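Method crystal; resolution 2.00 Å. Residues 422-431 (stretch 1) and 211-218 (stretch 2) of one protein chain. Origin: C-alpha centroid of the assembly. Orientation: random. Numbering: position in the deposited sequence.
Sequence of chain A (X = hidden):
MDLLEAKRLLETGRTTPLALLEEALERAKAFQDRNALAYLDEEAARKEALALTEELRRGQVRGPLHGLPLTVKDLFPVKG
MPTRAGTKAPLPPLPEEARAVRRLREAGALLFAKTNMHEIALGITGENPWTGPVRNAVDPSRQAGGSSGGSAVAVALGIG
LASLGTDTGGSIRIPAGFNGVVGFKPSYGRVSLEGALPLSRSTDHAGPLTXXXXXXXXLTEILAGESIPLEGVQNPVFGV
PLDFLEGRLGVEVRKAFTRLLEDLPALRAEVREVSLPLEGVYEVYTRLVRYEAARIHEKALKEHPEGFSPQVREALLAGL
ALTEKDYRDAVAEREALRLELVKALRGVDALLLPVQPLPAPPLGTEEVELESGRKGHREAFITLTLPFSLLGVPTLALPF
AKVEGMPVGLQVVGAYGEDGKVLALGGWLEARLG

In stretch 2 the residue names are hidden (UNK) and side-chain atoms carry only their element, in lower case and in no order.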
# COMPACT_ATOMS: atom_id res chain seq x y z
N VAL A 422 5.47 -13.94 10.48
CA VAL A 422 6.39 -14.45 9.47
C VAL A 422 7.58 -15.12 10.14
O VAL A 422 7.98 -16.24 9.77
CB VAL A 422 6.89 -13.31 8.56
CG1 VAL A 422 7.99 -13.82 7.64
CG2 VAL A 422 5.73 -12.77 7.74
N LEU A 423 8.14 -14.45 11.14
CA LEU A 423 9.29 -14.99 11.86
C LEU A 423 8.94 -16.28 12.60
O LEU A 423 9.74 -17.21 12.66
CB LEU A 423 9.83 -13.93 12.83
CG LEU A 423 10.51 -12.77 12.07
CD1 LEU A 423 10.73 -11.58 13.00
CD2 LEU A 423 11.83 -13.27 11.50
N ALA A 424 7.73 -16.34 13.15
CA ALA A 424 7.29 -17.54 13.86
C ALA A 424 7.16 -18.70 12.87
O ALA A 424 7.62 -19.81 13.13
CB ALA A 424 5.95 -17.29 14.56
N LEU A 425 6.53 -18.44 11.73
CA LEU A 425 6.38 -19.49 10.71
C LEU A 425 7.74 -19.90 10.17
O LEU A 425 7.96 -21.05 9.82
CB LEU A 425 5.48 -18.99 9.57
CG LEU A 425 4.00 -18.78 9.92
CD1 LEU A 425 3.33 -17.95 8.83
CD2 LEU A 425 3.30 -20.13 10.08
N GLY A 426 8.67 -18.94 10.11
CA GLY A 426 10.00 -19.24 9.63
C GLY A 426 10.71 -20.20 10.57
O GLY A 426 11.40 -21.13 10.14
N GLY A 427 10.52 -19.98 11.87
CA GLY A 427 11.15 -20.84 12.86
C GLY A 427 10.57 -22.24 12.79
O GLY A 427 11.28 -23.24 12.94
N TRP A 428 9.26 -22.31 12.56
CA TRP A 428 8.57 -23.59 12.46
C TRP A 428 9.12 -24.38 11.27
O TRP A 428 9.40 -25.58 11.38
CB TRP A 428 7.07 -23.35 12.27
CG TRP A 428 6.25 -24.60 12.28
CD1 TRP A 428 5.71 -25.21 13.38
CD2 TRP A 428 5.88 -25.39 11.15
NE1 TRP A 428 5.01 -26.34 13.00
CE2 TRP A 428 5.11 -26.48 11.64
CE3 TRP A 428 6.12 -25.30 9.78
CZ2 TRP A 428 4.57 -27.46 10.79
CZ3 TRP A 428 5.59 -26.28 8.93
CH2 TRP A 428 4.83 -27.34 9.45
N LEU A 429 9.28 -23.69 10.14
CA LEU A 429 9.81 -24.32 8.93
C LEU A 429 11.27 -24.71 9.08
O LEU A 429 11.67 -25.81 8.71
CB LEU A 429 9.64 -23.38 7.74
CG LEU A 429 8.22 -23.20 7.19
CD1 LEU A 429 8.16 -21.96 6.30
CD2 LEU A 429 7.83 -24.44 6.37
N GLU A 430 12.07 -23.80 9.63
CA GLU A 430 13.50 -24.03 9.84
C GLU A 430 13.77 -25.32 10.63
O GLU A 430 14.69 -26.07 10.32
CB GLU A 430 14.11 -22.83 10.56
CG GLU A 430 15.60 -22.91 10.86
CD GLU A 430 16.07 -21.73 11.70
OE1 GLU A 430 15.53 -21.57 12.81
OE2 GLU A 430 16.95 -20.98 11.25
N ALA A 431 12.96 -25.56 11.65
CA ALA A 431 13.10 -26.74 12.49
C ALA A 431 12.68 -28.01 11.74
O ALA A 431 12.95 -29.12 12.20
CB ALA A 431 12.24 -26.58 13.76
N UNK A 211 22.42 -16.29 10.78
CA UNK A 211 22.63 -17.72 10.60
C UNK A 211 21.39 -18.52 11.03
O UNK A 211 21.32 -19.72 10.80
n UNK A 211 27.20 -21.43 10.48
c UNK A 211 27.07 -20.12 10.53
n UNK A 211 26.53 -19.53 11.60
c UNK A 211 25.16 -17.62 10.89
c UNK A 211 23.85 -18.18 11.39
c UNK A 211 26.33 -18.09 11.73
n UNK A 211 27.48 -19.38 9.50
N UNK A 212 20.43 -17.86 11.66
CA UNK A 212 19.23 -18.56 12.11
C UNK A 212 18.04 -17.63 12.19
O UNK A 212 18.19 -16.40 12.21
o UNK A 212 19.70 -18.13 14.44
c UNK A 212 19.46 -19.17 13.50
N UNK A 213 16.84 -18.20 12.23
CA UNK A 213 15.64 -17.40 12.31
C UNK A 213 15.51 -16.70 13.66
O UNK A 213 15.03 -15.57 13.74
c UNK A 213 13.12 -17.38 12.25
c UNK A 213 14.40 -18.78 10.61
c UNK A 213 14.37 -18.24 12.04
N UNK A 214 15.94 -17.36 14.74
CA UNK A 214 15.84 -16.74 16.06
C UNK A 214 16.73 -15.50 16.13
O UNK A 214 16.40 -14.53 16.83
n UNK A 214 21.18 -20.27 19.62
c UNK A 214 17.66 -18.19 17.18
c UNK A 214 16.21 -17.74 17.17
c UNK A 214 19.87 -20.05 19.55
c UNK A 214 17.93 -19.10 18.37
n UNK A 214 19.08 -20.48 20.53
n UNK A 214 19.36 -19.39 18.52
N UNK A 215 17.85 -15.52 15.42
CA UNK A 215 18.74 -14.37 15.38
C UNK A 215 18.07 -13.24 14.58
O UNK A 215 18.17 -12.06 14.95
o UNK A 215 20.72 -15.60 16.84
o UNK A 215 22.26 -15.45 15.28
c UNK A 215 20.07 -14.72 14.71
c UNK A 215 21.09 -15.30 15.68
N UNK A 216 17.40 -13.60 13.49
CA UNK A 216 16.73 -12.61 12.65
C UNK A 216 15.68 -11.84 13.45
O UNK A 216 15.58 -10.62 13.33
c UNK A 216 16.07 -13.31 11.44
N UNK A 217 14.89 -12.56 14.24
CA UNK A 217 13.87 -11.95 15.09
C UNK A 217 14.52 -11.08 16.16
O UNK A 217 14.11 -9.94 16.39
c UNK A 217 13.04 -13.05 15.76
c UNK A 217 12.43 -12.74 18.27
n UNK A 217 11.43 -12.05 18.91
n UNK A 217 11.12 -11.77 16.81
c UNK A 217 12.25 -12.57 16.94
c UNK A 217 10.65 -11.48 18.01
N UNK A 218 15.52 -11.63 16.82
CA UNK A 218 16.25 -10.95 17.89
C UNK A 218 16.81 -9.61 17.42
O UNK A 218 16.60 -8.57 18.05
c UNK A 218 19.84 -10.18 21.51
c UNK A 218 18.47 -10.26 21.67
c UNK A 218 17.67 -10.79 20.65
c UNK A 218 18.24 -11.24 19.46
c UNK A 218 20.42 -10.64 20.33
c UNK A 218 17.38 -11.85 18.38
c UNK A 218 19.62 -11.16 19.31
O HOH W 1 16.36 -20.26 14.99

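Position 211 carries a long unbranched chain of three carbons and a nitrogen, ending in a carbon that bears two further nitrogens. This guanidinium identifies R211; its CA-to-CB bond points away from stretch 1, and the side chain makes no contact there.

At position 212 the side chain is one carbon followed by one oxygen, which is serine. The CB of S212 lies 3.8 Å from E430 OE2, while OG, on the p rotamer, accepts a weak capping bond of 3.3 Å from the backbone N of position 215, which places S212 at the N-cap of the helix that follows.

Position 213 has three carbons, the first carrying the other two, and no heteroatom: V213. Its CA-to-CB bond points toward stretch 1, and the side chain settles as a knob among L423, G426, G427 and E430. Its CG1 approaches L423 O at 3.4 Å and G427 N at 3.7 Å, and its CG2 lies 3.8 Å from G426 O.

Position 214 again shows three carbons, a nitrogen and a carbon with two more nitrogens, so it is R214. Its CA-to-CB bond points away from stretch 1, but its backbone N donates to water 1 (2.9 Å to the water O), which in turn donates to E430 OE1 at 2.7 Å.

Position 215 has two carbons, the second bearing two oxygens, the carboxylate of D215. It lies beyond the reach of stretch 1.

A single carbon at position 216 defines A216. Its CB points toward stretch 1 and packs 4.2 Å from L423 CD2.

Position 217 has one carbon leading to a five-membered ring of three carbons and two nitrogens, the imidazole of H217. L423 CD1 lies 3.8 Å from H217 CA and also sits at the ring edge, near its plane; the end of the side chain leads away.

At position 218 one carbon precedes a six-carbon ring without a hydroxyl, hence F218, whose ring leads away from stretch 1.

The two helices run nearly antiparallel, at 165°, with axes 9.5 Å apart at closest approach. V213 sits among L423, G426, G427 and E430, and L423 packs against V213, A216 and H217. At the start of the helix that begins at V213, where V213 N has no preceding turn to supply a carbonyl acceptor, E430 OE2 accepts its hydrogen bond at 2.9 Å. E430 thus engages two successive backbone amides, that of V213 directly and that of R214 through water.

Stretch 2 211-218: RSVRDAHF
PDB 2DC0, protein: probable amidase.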